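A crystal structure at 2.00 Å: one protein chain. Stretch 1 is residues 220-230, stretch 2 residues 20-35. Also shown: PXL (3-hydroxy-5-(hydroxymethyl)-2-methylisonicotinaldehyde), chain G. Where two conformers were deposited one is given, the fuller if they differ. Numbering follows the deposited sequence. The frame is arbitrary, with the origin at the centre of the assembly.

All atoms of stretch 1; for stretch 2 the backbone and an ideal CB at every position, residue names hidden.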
# COMPACT_ATOMS: atom_id res chain seq x y z
N TYR A 220 -7.72 -23.81 -16.69
CA TYR A 220 -7.41 -23.74 -15.24
C TYR A 220 -8.67 -23.99 -14.40
O TYR A 220 -9.44 -23.05 -14.16
CB TYR A 220 -6.80 -22.40 -14.83
CG TYR A 220 -5.61 -22.02 -15.67
CD1 TYR A 220 -4.35 -22.40 -15.32
CD2 TYR A 220 -5.77 -21.28 -16.82
CE1 TYR A 220 -3.25 -22.08 -16.14
CE2 TYR A 220 -4.74 -20.98 -17.59
CZ TYR A 220 -3.48 -21.35 -17.24
OH TYR A 220 -2.46 -21.01 -18.07
N PRO A 221 -8.84 -25.22 -13.90
CA PRO A 221 -9.98 -25.60 -13.13
C PRO A 221 -10.16 -24.65 -11.97
O PRO A 221 -9.16 -24.20 -11.38
CB PRO A 221 -9.61 -26.99 -12.63
CG PRO A 221 -8.76 -27.51 -13.74
CD PRO A 221 -7.87 -26.32 -13.96
N GLY A 222 -11.43 -24.31 -11.71
CA GLY A 222 -11.83 -23.43 -10.65
C GLY A 222 -11.82 -21.96 -10.99
O GLY A 222 -12.06 -21.14 -10.12
N THR A 223 -11.53 -21.61 -12.24
CA THR A 223 -11.55 -20.19 -12.59
C THR A 223 -12.95 -19.58 -12.53
O THR A 223 -13.10 -18.38 -12.31
CB THR A 223 -10.97 -19.99 -13.98
OG1 THR A 223 -9.57 -20.35 -13.97
CG2 THR A 223 -11.14 -18.53 -14.42
N GLY A 224 -13.99 -20.41 -12.70
CA GLY A 224 -15.37 -19.96 -12.48
C GLY A 224 -15.64 -19.60 -11.01
O GLY A 224 -16.38 -18.68 -10.72
N ASP A 225 -15.03 -20.33 -10.08
CA ASP A 225 -15.13 -20.03 -8.70
C ASP A 225 -14.39 -18.74 -8.36
O ASP A 225 -14.89 -17.91 -7.58
CB ASP A 225 -14.65 -21.19 -7.82
CG ASP A 225 -15.42 -22.48 -8.08
OD1 ASP A 225 -16.68 -22.47 -8.19
OD2 ASP A 225 -14.72 -23.52 -8.20
N THR A 226 -13.24 -18.52 -8.96
CA THR A 226 -12.51 -17.26 -8.75
C THR A 226 -13.30 -16.10 -9.34
O THR A 226 -13.51 -15.08 -8.68
CB THR A 226 -11.12 -17.28 -9.40
OG1 THR A 226 -10.33 -18.25 -8.73
CG2 THR A 226 -10.43 -15.91 -9.32
N PHE A 227 -13.77 -16.28 -10.56
CA PHE A 227 -14.60 -15.28 -11.22
C PHE A 227 -15.84 -14.86 -10.40
O PHE A 227 -16.10 -13.68 -10.19
CB PHE A 227 -15.06 -15.78 -12.60
CG PHE A 227 -15.93 -14.80 -13.34
CD1 PHE A 227 -15.38 -13.81 -14.11
CD2 PHE A 227 -17.32 -14.86 -13.23
CE1 PHE A 227 -16.20 -12.87 -14.75
CE2 PHE A 227 -18.16 -13.93 -13.88
CZ PHE A 227 -17.59 -12.95 -14.64
N THR A 228 -16.60 -15.85 -9.95
CA THR A 228 -17.86 -15.61 -9.25
C THR A 228 -17.61 -15.04 -7.87
O THR A 228 -18.36 -14.15 -7.44
CB THR A 228 -18.81 -16.87 -9.28
OG1 THR A 228 -18.97 -17.26 -10.65
CG2 THR A 228 -20.19 -16.56 -8.60
N SER A 229 -16.51 -15.46 -7.22
CA SER A 229 -16.13 -14.92 -5.90
C SER A 229 -15.80 -13.40 -6.03
O SER A 229 -16.29 -12.58 -5.21
CB SER A 229 -14.90 -15.65 -5.34
OG SER A 229 -15.21 -16.96 -4.90
N VAL A 230 -15.06 -13.02 -7.08
CA VAL A 230 -14.76 -11.59 -7.27
C VAL A 230 -16.01 -10.81 -7.65
O VAL A 230 -16.25 -9.72 -7.12
CB VAL A 230 -13.60 -11.34 -8.23
CG1 VAL A 230 -13.41 -9.81 -8.38
CG2 VAL A 230 -12.29 -12.04 -7.71
N UNK A 20 -6.07 -28.52 -5.71
CA UNK A 20 -6.71 -27.77 -6.74
C UNK A 20 -7.22 -26.50 -6.12
O UNK A 20 -7.44 -26.41 -4.90
CB UNK A 20 -7.83 -28.57 -7.41
N UNK A 21 -7.46 -25.51 -6.93
CA UNK A 21 -8.01 -24.29 -6.41
C UNK A 21 -9.43 -24.12 -6.94
O UNK A 21 -9.65 -23.48 -7.96
CB UNK A 21 -7.13 -23.09 -6.78
N UNK A 22 -10.38 -24.73 -6.24
CA UNK A 22 -11.78 -24.70 -6.59
C UNK A 22 -12.57 -24.39 -5.33
O UNK A 22 -12.04 -24.46 -4.22
CB UNK A 22 -12.23 -26.02 -7.22
N UNK A 23 -13.81 -24.03 -5.52
CA UNK A 23 -14.82 -24.11 -4.46
C UNK A 23 -14.38 -23.38 -3.15
O UNK A 23 -13.89 -22.24 -3.22
CB UNK A 23 -15.12 -25.58 -4.16
N UNK A 24 -14.59 -23.96 -1.98
CA UNK A 24 -14.33 -23.20 -0.74
C UNK A 24 -12.87 -22.67 -0.58
O UNK A 24 -12.65 -21.59 0.01
CB UNK A 24 -14.66 -24.09 0.46
N UNK A 25 -11.89 -23.40 -1.09
CA UNK A 25 -10.51 -23.00 -0.93
C UNK A 25 -10.19 -21.82 -1.86
O UNK A 25 -9.10 -21.27 -1.77
CB UNK A 25 -9.58 -24.18 -1.21
N UNK A 26 -11.15 -21.41 -2.70
CA UNK A 26 -11.02 -20.18 -3.50
C UNK A 26 -11.93 -19.10 -2.90
O UNK A 26 -11.53 -17.95 -2.75
CB UNK A 26 -11.38 -20.44 -4.97
N UNK A 27 -13.18 -19.46 -2.59
CA UNK A 27 -14.19 -18.54 -2.11
C UNK A 27 -13.80 -17.92 -0.78
O UNK A 27 -13.97 -16.73 -0.58
CB UNK A 27 -15.54 -19.26 -1.98
N UNK A 28 -13.25 -18.71 0.14
CA UNK A 28 -12.89 -18.19 1.46
C UNK A 28 -11.76 -17.12 1.38
O UNK A 28 -11.96 -15.98 1.81
CB UNK A 28 -12.45 -19.35 2.36
N UNK A 29 -10.62 -17.43 0.77
CA UNK A 29 -9.55 -16.41 0.71
C UNK A 29 -9.92 -15.14 -0.06
O UNK A 29 -9.57 -14.02 0.36
CB UNK A 29 -8.30 -17.02 0.07
N UNK A 30 -10.63 -15.29 -1.18
CA UNK A 30 -10.99 -14.11 -1.98
C UNK A 30 -11.97 -13.21 -1.21
O UNK A 30 -11.71 -12.02 -1.00
CB UNK A 30 -11.60 -14.54 -3.31
N UNK A 31 -13.08 -13.76 -0.76
CA UNK A 31 -14.09 -12.95 -0.11
C UNK A 31 -13.57 -12.41 1.24
O UNK A 31 -13.86 -11.29 1.55
CB UNK A 31 -15.37 -13.77 0.09
N UNK A 32 -12.81 -13.20 2.02
CA UNK A 32 -12.22 -12.67 3.25
C UNK A 32 -11.32 -11.46 2.93
O UNK A 32 -11.37 -10.45 3.62
CB UNK A 32 -11.42 -13.76 3.97
N UNK A 33 -10.48 -11.59 1.90
CA UNK A 33 -9.60 -10.51 1.46
C UNK A 33 -10.42 -9.28 1.10
O UNK A 33 -10.04 -8.15 1.41
CB UNK A 33 -8.75 -10.95 0.27
N UNK A 34 -11.59 -9.50 0.52
CA UNK A 34 -12.44 -8.41 0.10
C UNK A 34 -13.26 -7.86 1.25
O UNK A 34 -14.00 -6.90 1.05
CB UNK A 34 -13.36 -8.87 -1.03
N UNK A 35 -13.11 -8.42 2.45
CA UNK A 35 -13.70 -7.82 3.63
C UNK A 35 -14.93 -8.49 4.17
O UNK A 35 -15.57 -7.95 5.06
CB UNK A 35 -14.04 -6.36 3.33
OP4 PXL G . -16.49 -24.93 -9.56
C5A PXL G . -15.62 -25.87 -10.16
C5 PXL G . -15.51 -27.10 -9.25
C6 PXL G . -15.86 -27.13 -7.92
N1 PXL G . -15.76 -28.25 -7.19
C2 PXL G . -15.29 -29.44 -7.62
C3 PXL G . -14.87 -29.52 -9.02
C4 PXL G . -15.02 -28.30 -9.85
C4A PXL G . -14.60 -28.20 -11.25
O4A PXL G . -13.89 -29.10 -11.58
O3 PXL G . -14.42 -30.64 -9.61
C2A PXL G . -15.21 -30.55 -6.59

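Position 20 has a positive phi, which by itself favours glycine, and nothing in stretch 1 lies close to its ideal CB; it is G20. At position 21 the CA-to-CB bond runs sideways, with P221 O 5.1 Å from the ideal CB, so stretch 1 does not limit its length. R21 leads its guanidinium away to partners elsewhere. R21 O receives a CA-H...O contact from G222 CA at 3.5 Å, water 1 bridges R21 N and P221 O, and water 2 links R21 O to T226 OG1.

Position 22 is extended and points sideways, its ideal CB 4.3 Å from G222 CA and 3.7 Å from D225 OD2. The pyridine ring of PXL lies close by, so a compact apolar or small polar residue would suit. V22 lays CG1 against G222 CA at 3.6 Å, where the glycine leaves room, and its CB is 3.8 Å from PXL C6.

At position 23 the CB points away, but the backbone N faces the D225 carboxylate. Any residue with a free NH could donate, although phi 53° and psi -136° are unusual for a residue with a side chain. S23 N gives the hydrogen bond to D225 OD2, 2.9 Å and nearly straight at 165°. The same oxygen accepts from PXL OP4 at 2.6 Å, so this carboxylate joins the ligand to the N-cap position of the second helix.

Positions 24 and 25 do not meet stretch 1, which sets no preference. They are L24, directed away, and T25, whose OG1 bonds V22 O.

Position 26 points toward the other helix, between D225 CB (4.4 Å from the ideal CB) and T226 OG1 (4.5 Å). The gap is modest and favours a small or branched apolar side chain. V26 fills it, with CG1 3.5 Å from T226 OG1 and 3.7 Å from D225 C.

Position 27 points sideways, with S229 OG 3.7 Å from the ideal CB; a small polar or an apolar residue could fit. V27 packs CG2 3.4 Å from S229 OG, a hydroxyl already donated to D225 O.

At position 28 the CB points away and stretch 1 sets no preference; it is I28. At 29, out of reach, the helix is kinked where N has no bond to the turn before, so a residue without an NH fits; it is P29.

Position 30 points toward S229 CB, 4.0 Å from the ideal CB, with V230 CG2 at 5.1 Å, and calls for a medium or large apolar residue. I30 brings CG2 to 3.8 Å from S229 CB and 3.9 Å from V230 CG2, while CD1 reaches T226 CG2 at 3.8 Å.

Position 31 starts sideways and could suit a longer apolar chain; L31 CD2 comes within 3.3 Å of S229 O. Positions 32 and 33 are out of reach and stretch 1 sets no preference; S32 OG and S33 OG hydrogen-bond to I28 O and P29 O.

Position 34 points toward stretch 1 across a wider gap, inviting a long, flexible side chain. Selenomethionine M34 spans it, CE lying 4.0 Å from V230 O. Position 35, with phi 105°, calls for glycine; G35 closes a Schellman motif.

Stretch 2 20-35: GRVSLTVVIPILSSMG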
# COMPACT_ATOMS: atom_id res chain seq x y z
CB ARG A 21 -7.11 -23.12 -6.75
CG ARG A 21 -5.74 -23.21 -6.12
CD ARG A 21 -4.97 -22.00 -6.56
NE ARG A 21 -3.74 -21.76 -5.80
CZ ARG A 21 -2.55 -22.27 -6.05
NH1 ARG A 21 -2.38 -23.15 -7.02
NH2 ARG A 21 -1.51 -21.88 -5.31
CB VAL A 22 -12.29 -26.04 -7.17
CG1 VAL A 22 -11.62 -26.32 -8.56
CG2 VAL A 22 -12.10 -27.22 -6.16
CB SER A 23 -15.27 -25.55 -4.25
OG SER A 23 -14.20 -26.42 -3.90
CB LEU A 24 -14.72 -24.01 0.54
CG LEU A 24 -16.24 -24.19 0.70
CD1 LEU A 24 -16.49 -25.20 1.88
CD2 LEU A 24 -16.96 -22.87 0.90
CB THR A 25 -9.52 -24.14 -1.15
OG1 THR A 25 -9.73 -24.74 -2.43
CG2 THR A 25 -9.66 -25.18 -0.08
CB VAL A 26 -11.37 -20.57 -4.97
CG1 VAL A 26 -11.79 -19.41 -5.79
CG2 VAL A 26 -10.13 -21.32 -5.61
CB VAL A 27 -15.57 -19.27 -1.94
CG1 VAL A 27 -16.61 -18.34 -1.32
CG2 VAL A 27 -16.06 -19.82 -3.30
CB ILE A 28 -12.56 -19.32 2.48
CG1 ILE A 28 -13.83 -20.08 2.83
CG2 ILE A 28 -11.93 -18.73 3.72
CD1 ILE A 28 -13.55 -21.50 3.52
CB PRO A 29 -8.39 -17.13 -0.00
CG PRO A 29 -8.84 -18.43 -0.35
CD PRO A 29 -10.20 -18.71 0.18
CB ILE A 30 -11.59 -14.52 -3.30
CG1 ILE A 30 -10.47 -15.15 -4.16
CG2 ILE A 30 -12.29 -13.26 -3.98
CD1 ILE A 30 -10.95 -15.65 -5.58
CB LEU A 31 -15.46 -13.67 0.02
CG LEU A 31 -16.21 -13.89 -1.31
CD1 LEU A 31 -17.35 -14.87 -1.17
CD2 LEU A 31 -16.72 -12.55 -1.90
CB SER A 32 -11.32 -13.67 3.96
OG SER A 32 -11.98 -14.89 4.19
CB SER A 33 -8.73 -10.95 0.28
OG SER A 33 -7.88 -12.03 0.68
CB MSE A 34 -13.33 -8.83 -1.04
CG MSE A 34 -12.49 -9.16 -2.33
SE MSE A 34 -13.57 -9.66 -3.84
CE MSE A 34 -13.98 -7.87 -4.43
O HOH W 1 -7.57 -25.89 -9.60
O HOH W 2 -9.23 -20.79 -8.92
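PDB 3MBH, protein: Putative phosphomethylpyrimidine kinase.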